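Local coordinates for protein cytolethal distending toxin subunit A (Haemophilus ducreyi, PDB 1SR4) that forms, probably as a heterodimer with CdtC, the lectin-like part of a tripartite genotoxin that is required to deliver CdtB into host cells, at residues S116-C120 against H130-S134; T119-A123 against K137-F142; E122-N126 against S156-R161. One frame throughout, in Å; residues are numbered along the deposited sequence.

Interaction 1 (S116-C120 against H130-S134); sequences SLGTC and HDICS
C120 and C133 are joined by a disulfide, SG to SG 2.0 Å, with a chi3 of 99°. Both cysteines carry SG anti to their own carbonyl carbon, which swings the two sulfurs together beside the last pair of a beta hairpin. That pair is C120 with D131, an antiparallel hydrogen-bonded pair: C120 N reaches D131 O at 2.7 Å in an almost straight bond (176°), and D131 N returns to C120 O at 2.9 Å. The same C120 O also receives a CA-H...O contact from H130. Beyond the pair the chains no longer run alongside each other, and a water takes over, donating to G118 O and accepting from C133 N.

Next to the backbone pair, T119 OG1 lies at the edge of the H130 imidazole, 2.7 Å from H130 ND1, in a hydrogen bond whose proton could sit on either partner. Rotation of the threonine to a chi1 of 49° sets OG1 between the backbone N and the carbonyl carbon, pointing at ND1 on the ring edge. L117 adds an apolar touch from CD1 to H130 CE1 at 3.8 Å, approaching the ring obliquely. The far nitrogen of the ring, H130 NE2, has a weak bond to A75 O, while D131 OD2 makes a salt bridge with R79.

Within the beta-trefoil of the ricin-type lectin domain, the disulfide ties the start of strand 120-124 to the chain just after strand 127-131. Strand 110-114 lies against both cysteines, and V73 of strand 69-73 packs on L117 and H130.

Interaction 2 (T119-A123 against K137-F142); sequences TCVEA and KLAQEF
E122 and Q140 meet through a hydrogen bond from Q140 NE2 to E122 OE1, 2.9 Å long. The carboxylate oxygen is approached on its anti side, 29° out of the carboxylate plane, whereas it lies close to the plane of the amide. With CG anti to its backbone N (chi1 -172°), the glutamate runs its methylene chain past Q140 CG and A139 CB before OE1 meets the amide. A water also donates to E122 OE1 at 2.7 Å and accepts from K137 NZ, linking two opposite charges that stop short of a salt bridge. The main partner of the lysine, however, is I132 O, which also takes a bond from Q140 NE2. Q140 OE1 in turn accepts from S134 N, so both ends of the Q140 side-chain amide are engaged.

This junction belongs to the beta-trefoil of the ricin B-type lectin family: the short 3-10 turn 138-140 lies alongside strand 120-124 and leads into strand 142-146. The turn presents A139 O to the strand, where A123 N donates at 2.9 Å and 173°. E122 CA adds a longer CH...O contact to the same oxygen. One residue earlier, V121 O and Q140 O each accept from a shared water, so a water bridges the V121 and Q140 carbonyls across the contact.

Next to these polar contacts F142 supplies the apolar part. Its side chain crosses V121 at about a right angle, and V121 CG1 lies 3.6 Å from F142 CZ, while I154 and S156 of strand 152-156 touch the phenylalanine from another strand.

Interaction 3 (E122-N126 against S156-R161); sequences EAYGN and SVSQGR
Q159 and R161 reach across to G125 and N126, in the turn that joins two strands of the beta-trefoil hairpin, residues 120-124 and 127-131. Q159 NE2 donates to G125 O at 2.7 Å, the acceptor lying near the plane of the amide, and gives a further bond to a water that is weakly linked to A123 O. G125 has a positive phi, a conformation that favours glycine, in the turn that presents this carbonyl.

R161 NH2 also serves the turn, donating to N126 OD1 at 2.8 Å and 173°. The bond lies in the guanidinium plane and lands on a lone pair of the amide oxygen, yet the asparagine and guanidinium planes are 69° apart, so the two flat groups are strongly twisted against each other instead of stacking. L178 of strand 176-179 touches the side chains of Q159 and R161, and its backbone bonds to N126.

What positions the two donors is a grip within their own loop. The arginine holds the glutamine amide side-on: R161 NE and R161 NH2 both donate to Q159 OE1, each at 2.8 Å, and the oxygen lies in the guanidinium plane. From NE the approach is nearly along the C=O axis, whereas NH2 comes in more from the side of the carbonyl, somewhat off its plane. A bend at chi3 (-67°) turns the guanidinium so that its NE edge faces the amide. With OE1 occupied in this way, the NE2 end of the glutamine is directed across the contact.

Deeper in, the methyl of A123 points toward the loop and packs against its beginning. S156 forms an ST motif, its OG accepting from Q159 N; this same hydroxyl oxygen lies 3.2 Å from A123 CB.

How the interactions relate
Followed from the N terminus, the chain enters strand 120-124 through the loop 116-120, turns, and returns along strand 127-131. Interaction 1 closes this hairpin at its open end. Interaction 2 overlaps it at T119 and C120 but reaches further, bringing the 3-10 turn before strand 142-146 back onto the first hairpin strand; its second segment, 137-142, follows 130-134 in the chain, and the two also meet directly. Interaction 3 spans the longest sequence separation, about 30 residues, tying the hairpin turn to the loop after strand 152-156, and its segments alternate with those of interaction 1. Interactions 2 and 3 share E122 and A123 and meet again where V157 N approaches E141 O.

Interaction 1 (S116-C120 against H130-S134)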
loop_
_atom_site.group_PDB
_atom_site.type_symbol
_atom_site.label_atom_id
_atom_site.label_comp_id
_atom_site.label_asym_id
_atom_site.label_seq_id
_atom_site.Cartn_x
_atom_site.Cartn_y
_atom_site.Cartn_z
ATOM N N SER A 116 -4.625 -19.553 12.169
ATOM C CA SER A 116 -4.555 -20.727 13.022
ATOM C C SER A 116 -5.372 -21.914 12.562
ATOM O O SER A 116 -4.873 -23.034 12.529
ATOM C CB SER A 116 -4.994 -20.358 14.444
ATOM O OG SER A 116 -5.033 -21.509 15.273
ATOM N N LEU A 117 -6.624 -21.660 12.192
ATOM C CA LEU A 117 -7.531 -22.737 11.816
ATOM C C LEU A 117 -7.653 -23.081 10.335
ATOM O O LEU A 117 -8.155 -24.146 9.995
ATOM C CB LEU A 117 -8.914 -22.439 12.390
ATOM C CG LEU A 117 -8.940 -22.186 13.903
ATOM C CD1 LEU A 117 -10.356 -21.773 14.323
ATOM C CD2 LEU A 117 -8.516 -23.445 14.667
ATOM N N GLY A 118 -7.207 -22.190 9.457
ATOM C CA GLY A 118 -7.292 -22.476 8.038
ATOM C C GLY A 118 -8.698 -22.396 7.474
ATOM O O GLY A 118 -8.920 -22.745 6.318
ATOM N N THR A 119 -9.656 -21.956 8.278
ATOM C CA THR A 119 -11.031 -21.826 7.787
ATOM C C THR A 119 -11.220 -20.435 7.164
ATOM O O THR A 119 -10.363 -19.551 7.302
ATOM C CB THR A 119 -12.073 -22.047 8.922
ATOM O OG1 THR A 119 -11.735 -21.252 10.063
ATOM C CG2 THR A 119 -12.095 -23.517 9.347
ATOM N N CYS A 120 -12.342 -20.240 6.481
ATOM C CA CYS A 120 -12.625 -18.972 5.808
ATOM C C CYS A 120 -13.798 -18.202 6.383
ATOM O O CYS A 120 -14.775 -18.808 6.861
ATOM C CB CYS A 120 -12.896 -19.228 4.321
ATOM S SG CYS A 120 -11.371 -19.432 3.360
ATOM N N HIS A 130 -17.093 -18.875 10.348
ATOM C CA HIS A 130 -15.900 -19.345 9.661
ATOM C C HIS A 130 -16.219 -20.800 9.314
ATOM O O HIS A 130 -16.880 -21.496 10.092
ATOM C CB HIS A 130 -14.632 -19.219 10.539
ATOM C CG HIS A 130 -14.615 -20.106 11.747
ATOM N ND1 HIS A 130 -13.801 -21.214 11.845
ATOM C CD2 HIS A 130 -15.278 -20.022 12.925
ATOM C CE1 HIS A 130 -13.960 -21.774 13.031
ATOM N NE2 HIS A 130 -14.852 -21.071 13.705
ATOM N N ASP A 131 -15.805 -21.247 8.131
ATOM C CA ASP A 131 -16.065 -22.621 7.701
ATOM C C ASP A 131 -15.029 -23.037 6.672
ATOM O O ASP A 131 -14.199 -22.220 6.229
ATOM C CB ASP A 131 -17.474 -22.748 7.095
ATOM C CG ASP A 131 -18.009 -24.194 7.114
ATOM O OD1 ASP A 131 -17.349 -25.099 7.663
ATOM O OD2 ASP A 131 -19.113 -24.416 6.588
ATOM N N ILE A 132 -15.079 -24.310 6.292
ATOM C CA ILE A 132 -14.149 -24.853 5.321
ATOM C C ILE A 132 -14.110 -23.971 4.081
ATOM O O ILE A 132 -15.138 -23.586 3.537
ATOM C CB ILE A 132 -14.552 -26.303 4.956
ATOM C CG1 ILE A 132 -14.429 -27.178 6.212
ATOM C CG2 ILE A 132 -13.638 -26.862 3.862
ATOM C CD1 ILE A 132 -15.412 -28.322 6.265
ATOM N N CYS A 133 -12.901 -23.649 3.649
ATOM C CA CYS A 133 -12.705 -22.800 2.487
ATOM C C CYS A 133 -13.055 -23.466 1.165
ATOM O O CYS A 133 -12.768 -24.645 0.949
ATOM C CB CYS A 133 -11.250 -22.339 2.426
ATOM S SG CYS A 133 -10.693 -21.307 3.826
ATOM N N SER A 134 -13.677 -22.701 0.283
ATOM C CA SER A 134 -14.008 -23.199 -1.032
ATOM C C SER A 134 -14.122 -22.020 -1.959
ATOM O O SER A 134 -14.966 -21.158 -1.751
ATOM C CB SER A 134 -15.319 -23.964 -1.033
ATOM O OG SER A 134 -15.629 -24.313 -2.370
HETATM O O HOH W 1 -10.530 -24.572 5.274
#

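Interaction 2 (T119-A123 against K137-F142)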
loop_
_atom_site.group_PDB
_atom_site.type_symbol
_atom_site.label_atom_id
_atom_site.label_comp_id
_atom_site.label_asym_id
_atom_site.label_seq_id
_atom_site.Cartn_x
_atom_site.Cartn_y
_atom_site.Cartn_z
ATOM N N THR A 119 -9.656 -21.956 8.278
ATOM C CA THR A 119 -11.031 -21.826 7.787
ATOM C C THR A 119 -11.220 -20.435 7.164
ATOM O O THR A 119 -10.363 -19.551 7.302
ATOM C CB THR A 119 -12.073 -22.047 8.922
ATOM O OG1 THR A 119 -11.735 -21.252 10.063
ATOM C CG2 THR A 119 -12.095 -23.517 9.347
ATOM N N CYS A 120 -12.342 -20.240 6.481
ATOM C CA CYS A 120 -12.625 -18.972 5.808
ATOM C C CYS A 120 -13.798 -18.202 6.383
ATOM O O CYS A 120 -14.775 -18.808 6.861
ATOM C CB CYS A 120 -12.896 -19.228 4.321
ATOM S SG CYS A 120 -11.371 -19.432 3.360
ATOM N N VAL A 121 -13.700 -16.870 6.322
ATOM C CA VAL A 121 -14.766 -15.997 6.799
ATOM C C VAL A 121 -15.903 -16.250 5.827
ATOM O O VAL A 121 -15.671 -16.328 4.616
ATOM C CB VAL A 121 -14.376 -14.493 6.732
ATOM C CG1 VAL A 121 -15.622 -13.629 6.895
ATOM C CG2 VAL A 121 -13.336 -14.149 7.849
ATOM N N GLU A 122 -17.124 -16.372 6.343
ATOM C CA GLU A 122 -18.285 -16.642 5.485
ATOM C C GLU A 122 -19.543 -15.889 5.942
ATOM O O GLU A 122 -19.894 -15.915 7.125
ATOM C CB GLU A 122 -18.578 -18.147 5.484
ATOM C CG GLU A 122 -19.638 -18.554 4.466
ATOM C CD GLU A 122 -19.842 -20.052 4.380
ATOM O OE1 GLU A 122 -18.842 -20.811 4.416
ATOM O OE2 GLU A 122 -21.019 -20.471 4.257
ATOM N N ALA A 123 -20.217 -15.212 5.014
ATOM C CA ALA A 123 -21.438 -14.496 5.351
ATOM C C ALA A 123 -22.509 -15.558 5.577
ATOM O O ALA A 123 -22.686 -16.461 4.747
ATOM C CB ALA A 123 -21.858 -13.575 4.203
ATOM N N LYS A 137 -17.585 -20.927 -3.149
ATOM C CA LYS A 137 -18.638 -20.410 -2.281
ATOM C C LYS A 137 -18.643 -18.880 -2.323
ATOM O O LYS A 137 -17.758 -18.228 -1.752
ATOM C CB LYS A 137 -18.432 -20.887 -0.836
ATOM C CG LYS A 137 -18.649 -22.387 -0.603
ATOM C CD LYS A 137 -18.322 -22.761 0.848
ATOM C CE LYS A 137 -18.244 -24.289 1.059
ATOM N NZ LYS A 137 -17.648 -24.662 2.388
ATOM N N LEU A 138 -19.639 -18.310 -2.999
ATOM C CA LEU A 138 -19.750 -16.861 -3.106
ATOM C C LEU A 138 -19.844 -16.199 -1.727
ATOM O O LEU A 138 -19.361 -15.080 -1.535
ATOM C CB LEU A 138 -20.979 -16.489 -3.946
ATOM C CG LEU A 138 -21.011 -15.066 -4.508
ATOM C CD1 LEU A 138 -19.809 -14.873 -5.445
ATOM C CD2 LEU A 138 -22.323 -14.818 -5.268
ATOM N N ALA A 139 -20.463 -16.886 -0.766
ATOM C CA ALA A 139 -20.602 -16.336 0.592
ATOM C C ALA A 139 -19.256 -16.085 1.292
ATOM O O ALA A 139 -19.203 -15.400 2.316
ATOM C CB ALA A 139 -21.478 -17.255 1.462
ATOM N N GLN A 140 -18.180 -16.655 0.763
ATOM C CA GLN A 140 -16.857 -16.435 1.349
ATOM C C GLN A 140 -16.082 -15.347 0.590
ATOM O O GLN A 140 -14.906 -15.087 0.884
ATOM C CB GLN A 140 -16.052 -17.739 1.366
ATOM C CG GLN A 140 -16.617 -18.772 2.338
ATOM C CD GLN A 140 -15.825 -20.057 2.369
ATOM O OE1 GLN A 140 -14.828 -20.219 1.657
ATOM N NE2 GLN A 140 -16.258 -20.980 3.206
ATOM N N GLU A 141 -16.749 -14.700 -0.366
ATOM C CA GLU A 141 -16.128 -13.639 -1.147
ATOM C C GLU A 141 -16.660 -12.289 -0.710
ATOM O O GLU A 141 -17.866 -12.125 -0.502
ATOM C CB GLU A 141 -16.397 -13.842 -2.639
ATOM C CG GLU A 141 -15.645 -15.019 -3.264
ATOM C CD GLU A 141 -15.618 -14.928 -4.783
ATOM O OE1 GLU A 141 -14.719 -14.266 -5.336
ATOM O OE2 GLU A 141 -16.520 -15.501 -5.425
ATOM N N PHE A 142 -15.756 -11.321 -0.572
ATOM C CA PHE A 142 -16.115 -9.983 -0.127
ATOM C C PHE A 142 -15.515 -8.891 -1.007
ATOM O O PHE A 142 -14.416 -9.027 -1.541
ATOM C CB PHE A 142 -15.641 -9.767 1.323
ATOM C CG PHE A 142 -16.284 -10.695 2.317
ATOM C CD1 PHE A 142 -17.436 -10.314 3.002
ATOM C CD2 PHE A 142 -15.769 -11.965 2.534
ATOM C CE1 PHE A 142 -18.067 -11.181 3.888
ATOM C CE2 PHE A 142 -16.397 -12.843 3.417
ATOM C CZ PHE A 142 -17.556 -12.443 4.097
HETATM O O HOH W 2 -13.604 -15.361 3.152
HETATM O O HOH W 3 -19.610 -23.361 3.891
#

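Interaction 3 (E122-N126 against S156-R161)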
loop_
_atom_site.group_PDB
_atom_site.type_symbol
_atom_site.label_atom_id
_atom_site.label_comp_id
_atom_site.label_asym_id
_atom_site.label_seq_id
_atom_site.Cartn_x
_atom_site.Cartn_y
_atom_site.Cartn_z
ATOM N N GLU A 122 -17.124 -16.372 6.343
ATOM C CA GLU A 122 -18.285 -16.642 5.485
ATOM C C GLU A 122 -19.543 -15.889 5.942
ATOM O O GLU A 122 -19.894 -15.915 7.125
ATOM C CB GLU A 122 -18.578 -18.147 5.484
ATOM C CG GLU A 122 -19.638 -18.554 4.466
ATOM C CD GLU A 122 -19.842 -20.052 4.380
ATOM O OE1 GLU A 122 -18.842 -20.811 4.416
ATOM O OE2 GLU A 122 -21.019 -20.471 4.257
ATOM N N ALA A 123 -20.217 -15.212 5.014
ATOM C CA ALA A 123 -21.438 -14.496 5.351
ATOM C C ALA A 123 -22.509 -15.558 5.577
ATOM O O ALA A 123 -22.686 -16.461 4.747
ATOM C CB ALA A 123 -21.858 -13.575 4.203
ATOM N N TYR A 124 -23.221 -15.446 6.695
ATOM C CA TYR A 124 -24.278 -16.396 7.040
ATOM C C TYR A 124 -25.341 -15.708 7.897
ATOM O O TYR A 124 -25.016 -15.075 8.913
ATOM C CB TYR A 124 -23.699 -17.586 7.804
ATOM C CG TYR A 124 -24.782 -18.477 8.360
ATOM C CD1 TYR A 124 -25.463 -19.369 7.532
ATOM C CD2 TYR A 124 -25.204 -18.345 9.681
ATOM C CE1 TYR A 124 -26.548 -20.100 8.005
ATOM C CE2 TYR A 124 -26.281 -19.066 10.170
ATOM C CZ TYR A 124 -26.953 -19.941 9.324
ATOM O OH TYR A 124 -28.043 -20.642 9.784
ATOM N N GLY A 125 -26.609 -15.828 7.492
ATOM C CA GLY A 125 -27.676 -15.190 8.242
ATOM C C GLY A 125 -27.380 -13.702 8.382
ATOM O O GLY A 125 -27.075 -13.040 7.386
ATOM N N ASN A 126 -27.477 -13.168 9.599
ATOM C CA ASN A 126 -27.200 -11.752 9.828
ATOM C C ASN A 126 -25.809 -11.486 10.395
ATOM O O ASN A 126 -25.620 -10.506 11.106
ATOM C CB ASN A 126 -28.219 -11.139 10.787
ATOM C CG ASN A 126 -29.630 -11.164 10.237
ATOM O OD1 ASN A 126 -29.839 -11.081 9.031
ATOM N ND2 ASN A 126 -30.605 -11.271 11.127
ATOM N N SER A 156 -20.452 -8.150 1.796
ATOM C CA SER A 156 -20.673 -9.549 1.456
ATOM C C SER A 156 -21.207 -9.550 0.024
ATOM O O SER A 156 -22.200 -8.876 -0.282
ATOM C CB SER A 156 -21.722 -10.175 2.381
ATOM O OG SER A 156 -22.201 -11.398 1.827
ATOM N N VAL A 157 -20.560 -10.287 -0.864
ATOM C CA VAL A 157 -21.039 -10.325 -2.239
ATOM C C VAL A 157 -22.305 -11.176 -2.355
ATOM O O VAL A 157 -23.229 -10.831 -3.096
ATOM C CB VAL A 157 -19.965 -10.873 -3.188
ATOM C CG1 VAL A 157 -20.550 -11.044 -4.589
ATOM C CG2 VAL A 157 -18.768 -9.911 -3.218
ATOM N N SER A 158 -22.367 -12.276 -1.613
ATOM C CA SER A 158 -23.547 -13.131 -1.688
ATOM C C SER A 158 -24.772 -12.433 -1.113
ATOM O O SER A 158 -25.878 -12.592 -1.623
ATOM C CB SER A 158 -23.314 -14.445 -0.934
ATOM O OG SER A 158 -23.178 -14.176 0.439
ATOM N N GLN A 159 -24.588 -11.645 -0.060
ATOM C CA GLN A 159 -25.729 -10.956 0.546
ATOM C C GLN A 159 -25.967 -9.539 0.068
ATOM O O GLN A 159 -27.089 -9.050 0.111
ATOM C CB GLN A 159 -25.603 -10.932 2.075
ATOM C CG GLN A 159 -25.781 -12.297 2.707
ATOM C CD GLN A 159 -26.125 -12.208 4.179
ATOM O OE1 GLN A 159 -26.596 -11.175 4.651
ATOM N NE2 GLN A 159 -25.914 -13.303 4.910
ATOM N N GLY A 160 -24.917 -8.872 -0.380
ATOM C CA GLY A 160 -25.085 -7.500 -0.807
ATOM C C GLY A 160 -25.210 -6.620 0.423
ATOM O O GLY A 160 -25.743 -5.515 0.341
ATOM N N ARG A 161 -24.731 -7.109 1.573
ATOM C CA ARG A 161 -24.813 -6.349 2.822
ATOM C C ARG A 161 -23.407 -6.142 3.403
ATOM O O ARG A 161 -22.496 -6.903 3.109
ATOM C CB ARG A 161 -25.703 -7.083 3.829
ATOM C CG ARG A 161 -27.171 -7.184 3.389
ATOM C CD ARG A 161 -28.101 -7.460 4.574
ATOM N NE ARG A 161 -27.909 -8.784 5.171
ATOM C CZ ARG A 161 -28.531 -9.186 6.280
ATOM N NH1 ARG A 161 -29.370 -8.369 6.896
ATOM N NH2 ARG A 161 -28.326 -10.396 6.772
HETATM O O HOH W 4 -24.901 -15.594 3.182
#